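Local coordinates for universal stress protein (Archaeoglobus fulgidus, PDB 6HCD), which is of undetermined function but belongs to the universal stress protein A family, whose members are generally linked to survival under stress, some of which bind nucleotides, at residues I73-V84 / G94-G102; D114-I125 / V143-I154. All coordinates share one frame; numbering follows the deposited sequence.

Contact 1. Residues I73-V84 / G94-G102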
# COMPACT_ATOMS: atom_id res chain seq x y z
N ILE A 73 4.07 -24.35 13.13
CA ILE A 73 5.37 -23.88 12.71
C ILE A 73 5.74 -24.56 11.38
O ILE A 73 6.31 -23.92 10.49
CB ILE A 73 6.46 -24.12 13.77
CG1 ILE A 73 6.06 -23.64 15.17
CG2 ILE A 73 7.75 -23.46 13.30
CD1 ILE A 73 6.73 -22.36 15.63
N ILE A 74 5.40 -25.85 11.27
CA ILE A 74 5.63 -26.65 10.06
C ILE A 74 4.90 -25.98 8.90
O ILE A 74 5.49 -25.75 7.86
CB ILE A 74 5.17 -28.12 10.25
CG1 ILE A 74 5.99 -28.84 11.32
CG2 ILE A 74 5.21 -28.88 8.93
CD1 ILE A 74 7.48 -28.73 11.14
N GLU A 75 3.60 -25.70 9.07
CA GLU A 75 2.77 -25.10 8.04
C GLU A 75 3.38 -23.75 7.62
O GLU A 75 3.44 -23.43 6.45
CB GLU A 75 1.33 -24.92 8.52
CG GLU A 75 0.35 -24.61 7.40
CD GLU A 75 -1.11 -24.61 7.80
OE1 GLU A 75 -1.41 -24.18 8.94
OE2 GLU A 75 -1.95 -25.03 6.98
N ALA A 76 3.82 -22.94 8.59
CA ALA A 76 4.37 -21.63 8.28
C ALA A 76 5.64 -21.78 7.43
O ALA A 76 5.83 -21.08 6.46
CB ALA A 76 4.61 -20.87 9.55
N LYS A 77 6.50 -22.74 7.80
CA LYS A 77 7.74 -23.01 7.05
C LYS A 77 7.42 -23.46 5.62
O LYS A 77 8.08 -23.06 4.66
CB LYS A 77 8.58 -24.06 7.80
CG LYS A 77 9.68 -24.74 7.00
CD LYS A 77 10.85 -23.84 6.67
CE LYS A 77 11.90 -24.55 5.85
NZ LYS A 77 11.55 -24.57 4.41
N GLU A 78 6.40 -24.32 5.48
CA GLU A 78 5.94 -24.80 4.18
C GLU A 78 5.41 -23.63 3.35
O GLU A 78 5.70 -23.52 2.17
CB GLU A 78 4.86 -25.88 4.35
CG GLU A 78 5.40 -27.27 4.66
CD GLU A 78 4.37 -28.38 4.61
OE1 GLU A 78 3.71 -28.53 3.56
OE2 GLU A 78 4.21 -29.09 5.63
N THR A 79 4.65 -22.73 3.98
CA THR A 79 4.12 -21.55 3.31
C THR A 79 5.27 -20.69 2.77
O THR A 79 5.22 -20.23 1.64
CB THR A 79 3.22 -20.73 4.24
OG1 THR A 79 2.13 -21.57 4.61
CG2 THR A 79 2.74 -19.42 3.65
N LEU A 80 6.31 -20.49 3.57
CA LEU A 80 7.44 -19.63 3.17
C LEU A 80 8.23 -20.27 2.03
O LEU A 80 8.70 -19.59 1.12
CB LEU A 80 8.35 -19.40 4.38
CG LEU A 80 7.77 -18.50 5.47
CD1 LEU A 80 8.70 -18.41 6.63
CD2 LEU A 80 7.45 -17.14 4.93
N SER A 81 8.42 -21.60 2.10
CA SER A 81 9.12 -22.33 1.07
C SER A 81 8.37 -22.22 -0.26
O SER A 81 8.93 -21.98 -1.32
CB SER A 81 9.34 -23.77 1.50
OG SER A 81 9.89 -24.51 0.43
N TRP A 82 7.05 -22.42 -0.20
CA TRP A 82 6.16 -22.26 -1.34
C TRP A 82 6.24 -20.83 -1.88
O TRP A 82 6.36 -20.59 -3.07
CB TRP A 82 4.74 -22.63 -0.91
CG TRP A 82 3.66 -22.22 -1.86
CD1 TRP A 82 3.23 -22.91 -2.95
CD2 TRP A 82 2.81 -21.07 -1.74
NE1 TRP A 82 2.18 -22.26 -3.53
CE2 TRP A 82 1.91 -21.11 -2.83
CE3 TRP A 82 2.74 -19.99 -0.85
CZ2 TRP A 82 0.95 -20.12 -3.03
CZ3 TRP A 82 1.81 -19.00 -1.07
CH2 TRP A 82 0.94 -19.05 -2.16
N ALA A 83 6.16 -19.85 -0.98
CA ALA A 83 6.16 -18.44 -1.38
C ALA A 83 7.45 -18.08 -2.13
O ALA A 83 7.39 -17.40 -3.13
CB ALA A 83 5.96 -17.57 -0.16
N VAL A 84 8.61 -18.52 -1.63
CA VAL A 84 9.90 -18.24 -2.27
C VAL A 84 9.94 -18.89 -3.67
O VAL A 84 10.50 -18.32 -4.61
CB VAL A 84 11.08 -18.67 -1.37
CG1 VAL A 84 12.38 -18.83 -2.17
CG2 VAL A 84 11.25 -17.71 -0.19
N GLY A 94 14.36 -14.47 -3.91
CA GLY A 94 13.55 -14.54 -2.67
C GLY A 94 14.27 -15.26 -1.54
O GLY A 94 15.02 -16.20 -1.78
N GLU A 95 14.04 -14.81 -0.30
CA GLU A 95 14.53 -15.43 0.94
C GLU A 95 13.37 -15.63 1.92
O GLU A 95 12.53 -14.75 2.05
CB GLU A 95 15.51 -14.53 1.69
CG GLU A 95 16.75 -14.16 0.93
CD GLU A 95 17.71 -13.30 1.74
OE1 GLU A 95 17.46 -13.09 2.97
OE2 GLU A 95 18.70 -12.83 1.16
N GLU A 96 13.37 -16.76 2.63
CA GLU A 96 12.41 -17.03 3.70
C GLU A 96 12.92 -16.43 5.02
O GLU A 96 14.08 -16.60 5.36
CB GLU A 96 12.31 -18.53 4.00
CG GLU A 96 12.06 -19.40 2.79
CD GLU A 96 12.05 -20.87 3.12
OE1 GLU A 96 11.77 -21.23 4.29
OE2 GLU A 96 12.32 -21.66 2.19
N HIS A 97 12.00 -15.82 5.77
CA HIS A 97 12.27 -15.30 7.10
C HIS A 97 11.10 -15.62 8.03
O HIS A 97 10.12 -14.87 8.12
CB HIS A 97 12.55 -13.79 7.03
CG HIS A 97 13.82 -13.46 6.33
ND1 HIS A 97 15.02 -13.31 7.01
CD2 HIS A 97 14.10 -13.29 5.02
CE1 HIS A 97 15.97 -13.03 6.14
NE2 HIS A 97 15.44 -13.04 4.91
N LEU A 98 11.18 -16.76 8.70
CA LEU A 98 10.20 -17.13 9.72
C LEU A 98 10.52 -16.31 10.96
O LEU A 98 11.68 -16.27 11.37
CB LEU A 98 10.30 -18.63 10.01
CG LEU A 98 9.35 -19.15 11.10
CD1 LEU A 98 7.91 -19.03 10.65
CD2 LEU A 98 9.70 -20.59 11.46
N LEU A 99 9.50 -15.66 11.54
CA LEU A 99 9.68 -14.83 12.73
C LEU A 99 8.92 -15.45 13.91
O LEU A 99 7.69 -15.48 13.93
CB LEU A 99 9.19 -13.41 12.45
CG LEU A 99 9.79 -12.71 11.23
CD1 LEU A 99 9.13 -11.36 11.00
CD2 LEU A 99 11.30 -12.56 11.37
N VAL A 100 9.67 -15.92 14.90
CA VAL A 100 9.12 -16.37 16.17
C VAL A 100 9.87 -15.59 17.26
O VAL A 100 10.95 -15.97 17.67
CB VAL A 100 9.24 -17.89 16.32
CG1 VAL A 100 8.54 -18.37 17.57
CG2 VAL A 100 8.68 -18.62 15.11
N ARG A 101 9.29 -14.46 17.65
CA ARG A 101 10.00 -13.40 18.37
C ARG A 101 9.17 -12.87 19.55
O ARG A 101 9.50 -11.82 20.12
CB ARG A 101 10.30 -12.25 17.40
CG ARG A 101 10.98 -12.68 16.11
CD ARG A 101 11.87 -11.61 15.51
NE ARG A 101 11.13 -10.45 15.05
CZ ARG A 101 11.66 -9.41 14.41
NH1 ARG A 101 12.98 -9.34 14.30
NH2 ARG A 101 10.88 -8.47 13.90
N GLY A 102 8.11 -13.59 19.93
CA GLY A 102 7.25 -13.22 21.05
C GLY A 102 6.42 -11.97 20.78
O GLY A 102 5.99 -11.33 21.72
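Leu-80 and Leu-98 form the middle of the seam between helix 73-84 and strand 94-100, which run nearly antiparallel (166°) with their axes 7.9 Å apart. The CD1 methyl of Leu-80 is one of the bumps that fill the seam: it presses on the strand backbone, 3.6 Å from Leu-98 N, and rests beside Leu-98 CB. With CG anti to the backbone N (chi1 178°), the fork of Leu-98 is carried toward the helix, and chi2 then turns CD1 to the CB of Ala-76, at 3.9 Å, and CD2 to Ile-73 CG2. The small Ala-76 suits this hollow because the leucine methyl can come close to the helix. Farther along, Ile-73 CD1 meets Val-100 CG2 more loosely, at 4.2 Å. At the other end Val-84 lies against the start of the strand, CG1 on Gly-94 O and CG2 on Glu-96 CG at 3.5 Å. Glycine brings no side chain to hold the valine off.

Glu-96 lies across the helix surface, its methylenes packed on Leu-80 and Val-84 and its carboxylate over the Ser-81 backbone, with OE2 3.5 Å from Ser-81 CA. Lys-77 runs on toward the helix C-terminus and brings NZ to 3.3 Å from Glu-96 OE1, a salt bridge whose hydrogen bond is weak. Were Glu-96 an alanine, Lys-77 would probably lose this counter-charge and the flanks of Val-84 and Ser-81 their cover.

The seam belongs to the beta-alpha-beta unit of strand 56-62, helix 70-89 and strand 94-100. Leu-80 and Ala-76 also touch Val-58 and His-60 of the parallel neighbouring strand, while Leu-99 points away from the helix and packs on helix 105-115.

Contact 2. Residues D114-I125 / V143-I154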
# COMPACT_ATOMS: atom_id res chain seq x y z
N ASP A 114 11.50 -2.45 9.31
CA ASP A 114 12.44 -1.39 9.78
C ASP A 114 13.86 -1.96 9.93
O ASP A 114 14.83 -1.33 9.56
CB ASP A 114 11.94 -0.75 11.07
CG ASP A 114 10.73 0.14 10.89
OD1 ASP A 114 10.44 0.51 9.72
OD2 ASP A 114 10.06 0.43 11.90
N GLU A 115 13.96 -3.18 10.47
CA GLU A 115 15.25 -3.81 10.76
C GLU A 115 16.04 -4.04 9.46
O GLU A 115 17.26 -3.93 9.47
CB GLU A 115 15.06 -5.12 11.52
CG GLU A 115 14.64 -4.91 12.97
CD GLU A 115 13.82 -6.04 13.59
OE1 GLU A 115 13.76 -7.12 13.01
OE2 GLU A 115 13.24 -5.81 14.65
N VAL A 116 15.36 -4.37 8.36
CA VAL A 116 16.03 -4.68 7.09
C VAL A 116 15.99 -3.48 6.14
O VAL A 116 16.42 -3.60 4.99
CB VAL A 116 15.46 -5.95 6.41
CG1 VAL A 116 15.54 -7.14 7.34
CG2 VAL A 116 14.05 -5.74 5.89
N ASP A 117 15.48 -2.33 6.61
CA ASP A 117 15.38 -1.10 5.82
C ASP A 117 14.65 -1.37 4.50
O ASP A 117 15.14 -1.01 3.42
CB ASP A 117 16.76 -0.48 5.59
CG ASP A 117 16.73 0.96 5.10
OD1 ASP A 117 15.73 1.65 5.36
OD2 ASP A 117 17.70 1.38 4.46
N ALA A 118 13.46 -1.99 4.59
CA ALA A 118 12.68 -2.41 3.42
C ALA A 118 12.26 -1.20 2.60
O ALA A 118 11.98 -0.11 3.16
CB ALA A 118 11.46 -3.19 3.88
N ILE A 119 12.19 -1.38 1.28
CA ILE A 119 11.66 -0.34 0.37
C ILE A 119 10.15 -0.22 0.61
O ILE A 119 9.58 0.88 0.59
CB ILE A 119 11.96 -0.69 -1.10
CG1 ILE A 119 13.46 -0.67 -1.40
CG2 ILE A 119 11.20 0.24 -2.03
CD1 ILE A 119 13.84 -1.12 -2.79
N ALA A 120 9.50 -1.38 0.79
CA ALA A 120 8.07 -1.43 1.04
C ALA A 120 7.71 -2.78 1.65
O ALA A 120 8.50 -3.75 1.56
CB ALA A 120 7.30 -1.19 -0.24
N ILE A 121 6.53 -2.81 2.28
CA ILE A 121 5.87 -4.03 2.73
C ILE A 121 4.72 -4.31 1.77
O ILE A 121 3.94 -3.42 1.49
CB ILE A 121 5.36 -3.90 4.17
CG1 ILE A 121 6.44 -3.42 5.14
CG2 ILE A 121 4.71 -5.19 4.64
CD1 ILE A 121 5.90 -3.02 6.49
N VAL A 122 4.61 -5.54 1.31
CA VAL A 122 3.49 -5.94 0.47
C VAL A 122 2.66 -6.95 1.27
O VAL A 122 3.22 -7.89 1.82
CB VAL A 122 3.96 -6.53 -0.88
CG1 VAL A 122 2.78 -6.77 -1.81
CG2 VAL A 122 5.01 -5.68 -1.54
N ILE A 123 1.35 -6.70 1.36
CA ILE A 123 0.47 -7.49 2.18
C ILE A 123 -0.88 -7.67 1.48
O ILE A 123 -1.31 -6.80 0.71
CB ILE A 123 0.30 -6.86 3.58
CG1 ILE A 123 -0.25 -7.87 4.58
CG2 ILE A 123 -0.53 -5.58 3.51
CD1 ILE A 123 0.04 -7.49 6.03
N GLY A 124 -1.54 -8.79 1.79
CA GLY A 124 -2.87 -9.09 1.30
C GLY A 124 -3.95 -8.51 2.21
O GLY A 124 -3.80 -8.43 3.42
N ILE A 125 -5.04 -8.07 1.58
CA ILE A 125 -6.21 -7.48 2.21
C ILE A 125 -7.39 -8.41 1.94
O ILE A 125 -7.60 -8.76 0.80
CB ILE A 125 -6.53 -6.11 1.56
CG1 ILE A 125 -5.36 -5.13 1.66
CG2 ILE A 125 -7.80 -5.50 2.12
CD1 ILE A 125 -4.83 -4.97 3.03
N VAL A 143 -0.87 -3.52 10.37
CA VAL A 143 0.36 -3.30 9.60
C VAL A 143 0.27 -1.95 8.88
O VAL A 143 1.22 -1.20 8.92
CB VAL A 143 0.66 -4.43 8.60
CG1 VAL A 143 1.71 -4.04 7.58
CG2 VAL A 143 1.05 -5.70 9.33
N ILE A 144 -0.86 -1.67 8.23
CA ILE A 144 -1.03 -0.45 7.47
C ILE A 144 -0.85 0.77 8.39
O ILE A 144 -0.22 1.74 8.00
CB ILE A 144 -2.38 -0.43 6.73
CG1 ILE A 144 -2.44 -1.50 5.64
CG2 ILE A 144 -2.69 0.95 6.16
CD1 ILE A 144 -3.86 -1.86 5.23
N LEU A 145 -1.41 0.72 9.59
CA LEU A 145 -1.40 1.89 10.51
C LEU A 145 -0.06 2.02 11.23
O LEU A 145 0.40 3.14 11.50
CB LEU A 145 -2.55 1.73 11.51
CG LEU A 145 -3.95 1.82 10.90
CD1 LEU A 145 -5.01 1.57 11.96
CD2 LEU A 145 -4.14 3.19 10.26
N LYS A 146 0.56 0.89 11.59
CA LYS A 146 1.76 0.89 12.44
C LYS A 146 3.06 1.05 11.63
O LYS A 146 4.06 1.45 12.19
CB LYS A 146 1.82 -0.39 13.28
CG LYS A 146 0.83 -0.42 14.43
CD LYS A 146 0.73 -1.76 15.13
CE LYS A 146 -0.20 -1.71 16.31
NZ LYS A 146 0.11 -2.79 17.27
N ALA A 147 3.05 0.71 10.34
CA ALA A 147 4.30 0.63 9.58
C ALA A 147 4.96 2.00 9.47
O ALA A 147 4.28 3.00 9.33
CB ALA A 147 4.05 0.04 8.22
N ASN A 148 6.30 2.00 9.48
CA ASN A 148 7.08 3.20 9.09
C ASN A 148 7.35 3.18 7.58
O ASN A 148 7.42 4.25 6.97
CB ASN A 148 8.30 3.34 9.98
CG ASN A 148 7.87 3.52 11.42
OD1 ASN A 148 7.10 4.43 11.74
ND2 ASN A 148 8.35 2.65 12.29
N LYS A 149 7.31 1.99 6.99
CA LYS A 149 7.65 1.84 5.59
C LYS A 149 6.38 1.97 4.75
O LYS A 149 5.28 1.81 5.27
CB LYS A 149 8.34 0.49 5.38
CG LYS A 149 9.70 0.37 6.05
CD LYS A 149 10.70 1.43 5.63
CE LYS A 149 12.05 1.25 6.28
NZ LYS A 149 12.12 1.89 7.62
N PRO A 150 6.49 2.26 3.44
CA PRO A 150 5.33 2.17 2.55
C PRO A 150 4.68 0.78 2.63
O PRO A 150 5.41 -0.21 2.75
CB PRO A 150 5.95 2.39 1.17
CG PRO A 150 7.16 3.27 1.45
CD PRO A 150 7.72 2.70 2.75
N VAL A 151 3.34 0.72 2.60
CA VAL A 151 2.62 -0.57 2.60
C VAL A 151 1.78 -0.66 1.32
O VAL A 151 0.95 0.21 1.06
CB VAL A 151 1.75 -0.77 3.85
CG1 VAL A 151 1.01 -2.12 3.82
CG2 VAL A 151 2.56 -0.62 5.13
N ILE A 152 2.04 -1.71 0.55
CA ILE A 152 1.34 -1.99 -0.68
C ILE A 152 0.29 -3.06 -0.37
O ILE A 152 0.62 -4.19 0.05
CB ILE A 152 2.33 -2.42 -1.78
CG1 ILE A 152 3.41 -1.36 -2.00
CG2 ILE A 152 1.59 -2.78 -3.06
CD1 ILE A 152 4.51 -1.78 -2.95
N CYS A 153 -0.98 -2.70 -0.58
CA CYS A 153 -2.11 -3.51 -0.22
C CYS A 153 -2.72 -4.14 -1.48
O CYS A 153 -3.18 -3.41 -2.37
CB CYS A 153 -3.19 -2.67 0.46
SG CYS A 153 -2.61 -1.69 1.87
N ILE A 154 -2.72 -5.48 -1.52
CA ILE A 154 -3.12 -6.28 -2.66
C ILE A 154 -4.34 -7.11 -2.27
O ILE A 154 -4.35 -7.75 -1.22
CB ILE A 154 -1.94 -7.18 -3.13
CG1 ILE A 154 -0.68 -6.37 -3.45
CG2 ILE A 154 -2.34 -8.09 -4.28
CD1 ILE A 154 -0.83 -5.36 -4.54
O HOH W 1 8.00 -0.55 9.17
O HOH W 2 14.69 1.08 8.59
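The carboxylate of Asp-114 and the amide of Asn-148 lie nearly coplanar, 18° apart, and Asn-148 ND2 donates to Asp-114 OD2 on its syn side at 2.8 Å, the oxygen lying in the amide plane. Lys-149 NZ meets Asp-114 OD1 from above the carboxylate plane, at 3.0 Å, a salt bridge. Water 1 donates to OD1, so the carboxylate has three partners. A bend about CB-CG (chi2 -58°) carries Lys-149 CD over Ala-118 O at 3.2 Å.

Beyond, strands 120-124 and 151-154 pair in parallel. Ile-121 N donates to Pro-150 O, and Ile-121 O accepts from Ile-152 N at 2.7 Å; the alternation continues to Ile-125 N on Ile-154 O. Beta-branched valines and isoleucines, which favour extended backbone, supply most of both faces. On one, Ile-123 CD1 meets Val-143 CG2 tip to tip at 3.9 Å, and Ile-121 CD1 reaches Ala-147 CB. On the other, Val-122 CG1 packs against Ile-154 CG1 at 3.8 Å.

Helices 105-115 and 138-146 cover the Ile-121 face; helix 36-52 covers Ile-152 and Ile-154. Strand 27-30 flanks strand 120-128, and Val-151 to Cys-153 pair antiparallel with a strand of the second subunit, continuing the sheet.

How the contacts relate
Contact 1 closes before contact 2 opens along the chain, and their centres lie about 17 Å apart on opposite sides of the chain's centre. Both reach the same sheet, whose parallel strands run in the spatial order 94-100, 56-62, 27-30, 120-128, 151-154. Contact 1 therefore packs a helix on one flank, whereas contact 2 builds the other, where the second subunit joins. Helix 105-115 directly follows strand 94-100 and leads into contact 2. Arg-101 NH1, just past strand 94-100, makes a 2.7 Å salt bridge to Glu-115 OE1 at the end of helix 105-115, joining a segment of each contact. Together they represent both flanks of the alpha/beta fold of the universal stress protein family.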